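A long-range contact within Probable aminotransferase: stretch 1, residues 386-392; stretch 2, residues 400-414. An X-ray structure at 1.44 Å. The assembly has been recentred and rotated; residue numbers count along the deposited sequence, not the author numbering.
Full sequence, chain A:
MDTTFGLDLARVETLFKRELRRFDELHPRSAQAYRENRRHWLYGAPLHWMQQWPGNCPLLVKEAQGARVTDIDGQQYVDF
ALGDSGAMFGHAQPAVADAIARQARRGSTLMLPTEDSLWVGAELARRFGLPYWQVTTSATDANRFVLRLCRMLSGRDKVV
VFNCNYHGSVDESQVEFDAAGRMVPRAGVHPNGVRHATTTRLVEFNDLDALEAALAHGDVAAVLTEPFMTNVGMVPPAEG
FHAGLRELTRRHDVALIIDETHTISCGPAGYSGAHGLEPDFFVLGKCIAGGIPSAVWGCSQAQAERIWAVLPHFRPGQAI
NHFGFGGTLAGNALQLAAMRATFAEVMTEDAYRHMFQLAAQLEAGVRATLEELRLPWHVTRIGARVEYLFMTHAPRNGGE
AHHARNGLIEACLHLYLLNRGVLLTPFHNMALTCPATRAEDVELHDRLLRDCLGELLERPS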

ATOM      1  N   VAL A 386     -13.938  19.176  11.496  1.00 11.59           N
ATOM      2  CA  VAL A 386     -14.853  19.455  12.619  1.00 12.12           C
ATOM      3  C   VAL A 386     -15.559  18.152  13.026  1.00 12.63           C
ATOM      4  O   VAL A 386     -16.084  17.446  12.155  1.00 14.21           O
ATOM      5  CB  VAL A 386     -15.942  20.465  12.167  1.00 13.29           C
ATOM      6  CG1 VAL A 386     -16.963  20.766  13.263  1.00 14.74           C
ATOM      7  CG2 VAL A 386     -15.272  21.769  11.699  1.00 13.90           C
ATOM      8  N   GLU A 387     -15.585  17.844  14.334  1.00 13.02           N
ATOM      9  CA  GLU A 387     -16.263  16.605  14.765  1.00 13.32           C
ATOM     10  C   GLU A 387     -16.929  16.810  16.106  1.00 13.55           C
ATOM     11  O   GLU A 387     -16.335  17.392  17.008  1.00 13.75           O
ATOM     12  CB  GLU A 387     -15.239  15.461  14.837  1.00 13.48           C
ATOM     13  CG  GLU A 387     -15.813  14.108  15.244  1.00 14.28           C
ATOM     14  CD  GLU A 387     -15.026  12.915  14.716  1.00 17.30           C
ATOM     15  OE1 GLU A 387     -13.872  13.127  14.242  1.00 21.26           O
ATOM     16  OE2 GLU A 387     -15.544  11.757  14.832  1.00 17.70           O
ATOM     17  N   TYR A 388     -18.116  16.219  16.231  1.00 14.15           N
ATOM     18  CA  TYR A 388     -18.810  16.196  17.505  1.00 14.64           C
ATOM     19  C   TYR A 388     -18.781  14.775  18.147  1.00 16.96           C
ATOM     20  O   TYR A 388     -18.485  13.753  17.480  1.00 16.71           O
ATOM     21  CB  TYR A 388     -20.216  16.748  17.406  1.00 16.90           C
ATOM     22  CG  TYR A 388     -21.049  16.198  16.289  1.00 17.87           C
ATOM     23  CD1 TYR A 388     -21.875  15.063  16.483  1.00 20.26           C
ATOM     24  CD2 TYR A 388     -21.062  16.805  15.040  1.00 18.10           C
ATOM     25  CE1 TYR A 388     -22.623  14.552  15.444  1.00 21.65           C
ATOM     26  CE2 TYR A 388     -21.851  16.310  14.011  1.00 19.75           C
ATOM     27  CZ  TYR A 388     -22.652  15.215  14.238  1.00 20.76           C
ATOM     28  OH  TYR A 388     -23.425  14.666  13.267  1.00 26.17           O
ATOM     29  N   LEU A 389     -19.008  14.747  19.449  1.00 16.21           N
ATOM     30  CA  LEU A 389     -18.975  13.532  20.253  1.00 16.23           C
ATOM     31  C   LEU A 389     -20.134  13.621  21.229  1.00 16.83           C
ATOM     32  O   LEU A 389     -20.492  14.723  21.700  1.00 18.52           O
ATOM     33  CB  LEU A 389     -17.665  13.457  21.060  1.00 19.89           C
ATOM     34  CG  LEU A 389     -16.476  12.624  20.623  1.00 20.43           C
ATOM     35  CD1 LEU A 389     -15.315  12.855  21.571  1.00 20.36           C
ATOM     36  CD2 LEU A 389     -16.826  11.134  20.432  1.00 19.13           C
ATOM     37  N   PHE A 390     -20.680  12.453  21.598  1.00 16.11           N
ATOM     38  CA  PHE A 390     -21.892  12.416  22.439  1.00 15.93           C
ATOM     39  C   PHE A 390     -21.534  12.408  23.934  1.00 17.10           C
ATOM     40  O   PHE A 390     -21.938  11.518  24.684  1.00 19.38           O
ATOM     41  CB  PHE A 390     -22.776  11.216  22.088  1.00 16.78           C
ATOM     42  CG  PHE A 390     -23.026  11.001  20.614  1.00 17.16           C
ATOM     43  CD1 PHE A 390     -23.199  12.069  19.730  1.00 17.77           C
ATOM     44  CD2 PHE A 390     -23.123   9.721  20.114  1.00 20.36           C
ATOM     45  CE1 PHE A 390     -23.429  11.838  18.380  1.00 22.03           C
ATOM     46  CE2 PHE A 390     -23.383   9.473  18.772  1.00 21.19           C
ATOM     47  CZ  PHE A 390     -23.519  10.537  17.905  1.00 21.64           C
ATOM     48  N   MET A 391     -20.781  13.420  24.351  1.00 16.73           N
ATOM     49  CA  MET A 391     -20.505  13.650  25.760  1.00 18.89           C
ATOM     50  C   MET A 391     -20.369  15.166  25.989  1.00 17.25           C
ATOM     51  O   MET A 391     -20.095  15.955  25.059  1.00 18.60           O
ATOM     52  CB  MET A 391     -19.230  12.900  26.179  1.00 18.53           C
ATOM     53  CG  MET A 391     -17.961  13.291  25.413  1.00 17.48           C
ATOM     54  SD  MET A 391     -16.516  12.269  25.700  1.00 18.16           S
ATOM     55  CE  MET A 391     -16.109  12.732  27.397  1.00 20.16           C
ATOM     56  N   THR A 392     -20.594  15.574  27.227  1.00 20.10           N
ATOM     57  CA  THR A 392     -20.693  17.008  27.510  1.00 22.13           C
ATOM     58  C   THR A 392     -19.386  17.810  27.310  1.00 19.50           C
ATOM     59  O   THR A 392     -19.409  18.953  26.875  1.00 24.90           O
ATOM     60  CB  THR A 392     -21.237  17.226  28.939  1.00 23.43           C
ATOM     61  OG1 THR A 392     -22.572  16.749  28.952  1.00 28.83           O
ATOM     62  CG2 THR A 392     -21.271  18.644  29.291  1.00 27.82           C
TER
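Stretch 2 (400-414) EAHHARNGLIEACLH

A strand that runs out into a loop can hold a segment of helix, turn and helix with very few polar links. Here a single backbone hydrogen bond joins the two stretches, and side chains pack around it. V386-L389 is extended and F390-T392 is loop; the second stretch arrives as helix, passes through a type I turn from H402 to R405, and starts a new helix at G407. V386 lies out of reach. The CA-to-CB bond of E387 points toward the second stretch; its OE2 comes to 4.2 Å from R405 NH1 but lies well out of the guanidinium plane, so no N-H points at it and only the charges attract. R405 also forms a salt bridge within its own stretch, R405 NE to E410 OE2, 2.8 Å. Y388 reaches the second helix with its ring edge, OH lying 3.6 Å from L413 CD1. L389 CD2 packs 4.0 Å from A404 CB and 3.6 Å from R405 CD. F390 has the largest area covered in stretch 1, and its N donates to A404 O at 3.0 Å, where the CA atoms of F390 and A404 approach to 4.6 Å; its ring extends to the start of the new helix, with CZ 3.7 Å from I409 CG2 and 3.9 Å from E410 CG. N406 caps that helix, its OD1 accepting from I409 N at 2.9 Å. The CA-to-CB bond of M391 points toward the second stretch, and its SD lies 3.7 Å from A404 CB and 4.1 Å from E400 O, while T392 makes no contact.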

ATOM      1  N   GLU A 400     -12.054   7.455  27.219  1.00 17.25           N
ATOM      2  CA  GLU A 400     -13.251   8.259  27.545  1.00 19.49           C
ATOM      3  C   GLU A 400     -14.094   8.497  26.321  1.00 17.44           C
ATOM      4  O   GLU A 400     -15.323   8.357  26.296  1.00 21.01           O
ATOM      5  CB  GLU A 400     -12.870   9.614  28.113  1.00 21.67           C
ATOM      6  CG  GLU A 400     -12.455   9.605  29.541  1.00 24.28           C
ATOM      7  CD  GLU A 400     -12.281  10.989  30.154  1.00 25.32           C
ATOM      8  OE1 GLU A 400     -12.539  12.036  29.487  1.00 22.75           O
ATOM      9  OE2 GLU A 400     -11.877  11.004  31.325  1.00 30.82           O
ATOM     10  N   ALA A 401     -13.404   8.895  25.276  1.00 16.07           N
ATOM     11  CA  ALA A 401     -14.052   9.209  24.016  1.00 16.06           C
ATOM     12  C   ALA A 401     -14.829   8.057  23.454  1.00 16.27           C
ATOM     13  O   ALA A 401     -15.889   8.226  22.873  1.00 16.78           O
ATOM     14  CB  ALA A 401     -13.031   9.707  23.025  1.00 16.27           C
ATOM     15  N   HIS A 402     -14.250   6.850  23.567  1.00 16.91           N
ATOM     16  CA  HIS A 402     -14.881   5.648  23.001  1.00 17.32           C
ATOM     17  C   HIS A 402     -16.315   5.419  23.484  1.00 15.95           C
ATOM     18  O   HIS A 402     -17.172   4.941  22.725  1.00 17.58           O
ATOM     19  CB  HIS A 402     -14.027   4.439  23.319  1.00 18.89           C
ATOM     20  CG  HIS A 402     -14.463   3.175  22.659  1.00 22.42           C
ATOM     21  ND1 HIS A 402     -13.985   2.755  21.437  1.00 31.47           N
ATOM     22  CD2 HIS A 402     -15.281   2.205  23.104  1.00 24.34           C
ATOM     23  CE1 HIS A 402     -14.518   1.581  21.146  1.00 31.10           C
ATOM     24  NE2 HIS A 402     -15.331   1.240  22.130  1.00 32.35           N
ATOM     25  N   HIS A 403     -16.586   5.790  24.730  1.00 17.80           N
ATOM     26  CA  HIS A 403     -17.957   5.624  25.287  1.00 19.84           C
ATOM     27  C   HIS A 403     -18.987   6.560  24.697  1.00 22.01           C
ATOM     28  O   HIS A 403     -20.222   6.323  24.822  1.00 28.40           O
ATOM     29  CB  HIS A 403     -17.947   5.870  26.781  1.00 24.44           C
ATOM     30  CG  HIS A 403     -17.154   4.863  27.526  1.00 25.69           C
ATOM     31  ND1 HIS A 403     -17.636   3.588  27.756  1.00 32.68           N
ATOM     32  CD2 HIS A 403     -15.945   4.928  28.134  1.00 31.18           C
ATOM     33  CE1 HIS A 403     -16.731   2.899  28.437  1.00 36.07           C
ATOM     34  NE2 HIS A 403     -15.713   3.696  28.708  1.00 34.60           N
ATOM     35  N   ALA A 404     -18.513   7.613  24.059  1.00 19.31           N
ATOM     36  CA  ALA A 404     -19.376   8.669  23.475  1.00 20.14           C
ATOM     37  C   ALA A 404     -19.677   8.517  21.977  1.00 25.84           C
ATOM     38  O   ALA A 404     -19.933   9.541  21.263  1.00 25.36           O
ATOM     39  CB  ALA A 404     -18.694   9.981  23.734  1.00 21.34           C
ATOM     40  N   ARG A 405     -19.608   7.257  21.535  1.00 26.86           N
ATOM     41  CA  ARG A 405     -19.889   6.827  20.184  1.00 24.59           C
ATOM     42  C   ARG A 405     -21.096   5.854  20.253  1.00 25.70           C
ATOM     43  O   ARG A 405     -21.288   5.161  21.241  1.00 30.37           O
ATOM     44  CB  ARG A 405     -18.607   6.196  19.532  1.00 26.41           C
ATOM     45  CG  ARG A 405     -17.406   7.185  19.367  1.00 26.66           C
ATOM     46  CD  ARG A 405     -17.617   8.311  18.321  1.00 23.97           C
ATOM     47  NE  ARG A 405     -17.921   7.730  17.027  1.00 26.47           N
ATOM     48  CZ  ARG A 405     -17.028   7.473  16.061  1.00 26.87           C
ATOM     49  NH1 ARG A 405     -15.722   7.838  16.188  1.00 25.59           N
ATOM     50  NH2 ARG A 405     -17.434   6.897  14.933  1.00 23.95           N
ATOM     51  N   ASN A 406     -21.925   5.833  19.208  1.00 24.48           N
ATOM     52  CA  ASN A 406     -23.103   4.989  19.134  1.00 24.67           C
ATOM     53  C   ASN A 406     -23.477   4.746  17.698  1.00 23.71           C
ATOM     54  O   ASN A 406     -23.766   5.704  16.960  1.00 21.88           O
ATOM     55  CB  ASN A 406     -24.287   5.604  19.883  1.00 24.52           C
ATOM     56  CG  ASN A 406     -25.511   4.700  19.869  1.00 28.73           C
ATOM     57  OD1 ASN A 406     -26.383   4.757  18.959  1.00 27.98           O
ATOM     58  ND2 ASN A 406     -25.538   3.769  20.845  1.00 34.63           N
ATOM     59  N   GLY A 407     -23.486   3.470  17.293  1.00 23.66           N
ATOM     60  CA  GLY A 407     -23.692   3.105  15.912  1.00 24.16           C
ATOM     61  C   GLY A 407     -25.023   3.552  15.323  1.00 22.84           C
ATOM     62  O   GLY A 407     -25.106   4.027  14.168  1.00 21.90           O
ATOM     63  N   LEU A 408     -26.076   3.388  16.110  1.00 23.93           N
ATOM     64  CA  LEU A 408     -27.415   3.677  15.648  1.00 22.44           C
ATOM     65  C   LEU A 408     -27.655   5.188  15.453  1.00 21.77           C
ATOM     66  O   LEU A 408     -28.169   5.607  14.410  1.00 19.40           O
ATOM     67  CB  LEU A 408     -28.461   3.095  16.594  1.00 25.18           C
ATOM     68  CG  LEU A 408     -29.912   3.469  16.272  1.00 27.62           C
ATOM     69  CD1 LEU A 408     -30.337   3.006  14.895  1.00 31.22           C
ATOM     70  CD2 LEU A 408     -30.888   2.921  17.292  1.00 32.52           C
ATOM     71  N   ILE A 409     -27.264   5.993  16.438  1.00 20.13           N
ATOM     72  CA  ILE A 409     -27.446   7.439  16.332  1.00 21.00           C
ATOM     73  C   ILE A 409     -26.598   7.951  15.161  1.00 19.11           C
ATOM     74  O   ILE A 409     -27.077   8.725  14.314  1.00 16.42           O
ATOM     75  CB  ILE A 409     -27.091   8.176  17.630  1.00 21.10           C
ATOM     76  CG1 ILE A 409     -28.063   7.769  18.755  1.00 22.20           C
ATOM     77  CG2 ILE A 409     -27.068   9.674  17.385  1.00 20.59           C
ATOM     78  CD1 ILE A 409     -27.572   8.171  20.142  1.00 23.83           C
ATOM     79  N   GLU A 410     -25.347   7.487  15.089  1.00 17.56           N
ATOM     80  CA  GLU A 410     -24.472   7.874  13.985  1.00 17.42           C
ATOM     81  C   GLU A 410     -25.035   7.536  12.605  1.00 14.82           C
ATOM     82  O   GLU A 410     -25.076   8.383  11.711  1.00 15.80           O
ATOM     83  CB  GLU A 410     -23.097   7.267  14.182  1.00 18.00           C
ATOM     84  CG  GLU A 410     -22.356   7.864  15.361  1.00 19.28           C
ATOM     85  CD  GLU A 410     -21.078   7.112  15.735  1.00 21.78           C
ATOM     86  OE1 GLU A 410     -20.430   6.513  14.859  1.00 25.34           O
ATOM     87  OE2 GLU A 410     -20.700   7.213  16.925  1.00 27.76           O
ATOM     88  N   ALA A 411     -25.538   6.311  12.447  1.00 14.91           N
ATOM     89  CA  ALA A 411     -26.118   5.907  11.181  1.00 15.76           C
ATOM     90  C   ALA A 411     -27.336   6.756  10.820  1.00 15.24           C
ATOM     91  O   ALA A 411     -27.499   7.164   9.683  1.00 16.07           O
ATOM     92  CB  ALA A 411     -26.466   4.430  11.199  1.00 15.74           C
ATOM     93  N   CYS A 412     -28.195   7.012  11.801  1.00 16.05           N
ATOM     94  CA  CYS A 412     -29.365   7.822  11.548  1.00 16.18           C
ATOM     95  C   CYS A 412     -29.047   9.243  11.096  1.00 16.60           C
ATOM     96  O   CYS A 412     -29.617   9.709  10.122  1.00 16.28           O
ATOM     97  CB  CYS A 412     -30.247   7.832  12.773  1.00 19.39           C
ATOM     98  SG  CYS A 412     -31.867   8.603  12.538  1.00 20.01           S
ATOM     99  N   LEU A 413     -28.135   9.920  11.783  1.00 15.30           N
ATOM    100  CA  LEU A 413     -27.758  11.275  11.400  1.00 16.75           C
ATOM    101  C   LEU A 413     -27.130  11.271  10.021  1.00 14.39           C
ATOM    102  O   LEU A 413     -27.437  12.113   9.191  1.00 15.58           O
ATOM    103  CB  LEU A 413     -26.780  11.866  12.430  1.00 17.69           C
ATOM    104  CG  LEU A 413     -27.277  12.154  13.863  1.00 23.78           C
ATOM    105  CD1 LEU A 413     -26.184  12.774  14.705  1.00 26.14           C
ATOM    106  CD2 LEU A 413     -28.499  12.976  13.834  1.00 30.36           C
ATOM    107  N   HIS A 414     -26.222  10.317   9.785  1.00 13.74           N
ATOM    108  CA  HIS A 414     -25.554  10.259   8.503  1.00 13.30           C
ATOM    109  C   HIS A 414     -26.525   9.991   7.361  1.00 12.67           C
ATOM    110  O   HIS A 414     -26.419  10.617   6.297  1.00 14.72           O
ATOM    111  CB  HIS A 414     -24.480   9.188   8.474  1.00 13.73           C
ATOM    112  CG  HIS A 414     -23.221   9.518   9.218  1.00 14.92           C
ATOM    113  ND1 HIS A 414     -23.103   9.565  10.589  1.00 19.28           N
ATOM    114  CD2 HIS A 414     -21.974   9.761   8.747  1.00 17.21           C
ATOM    115  CE1 HIS A 414     -21.851   9.873  10.918  1.00 18.40           C
ATOM    116  NE2 HIS A 414     -21.148   9.978   9.822  1.00 17.04           N
TER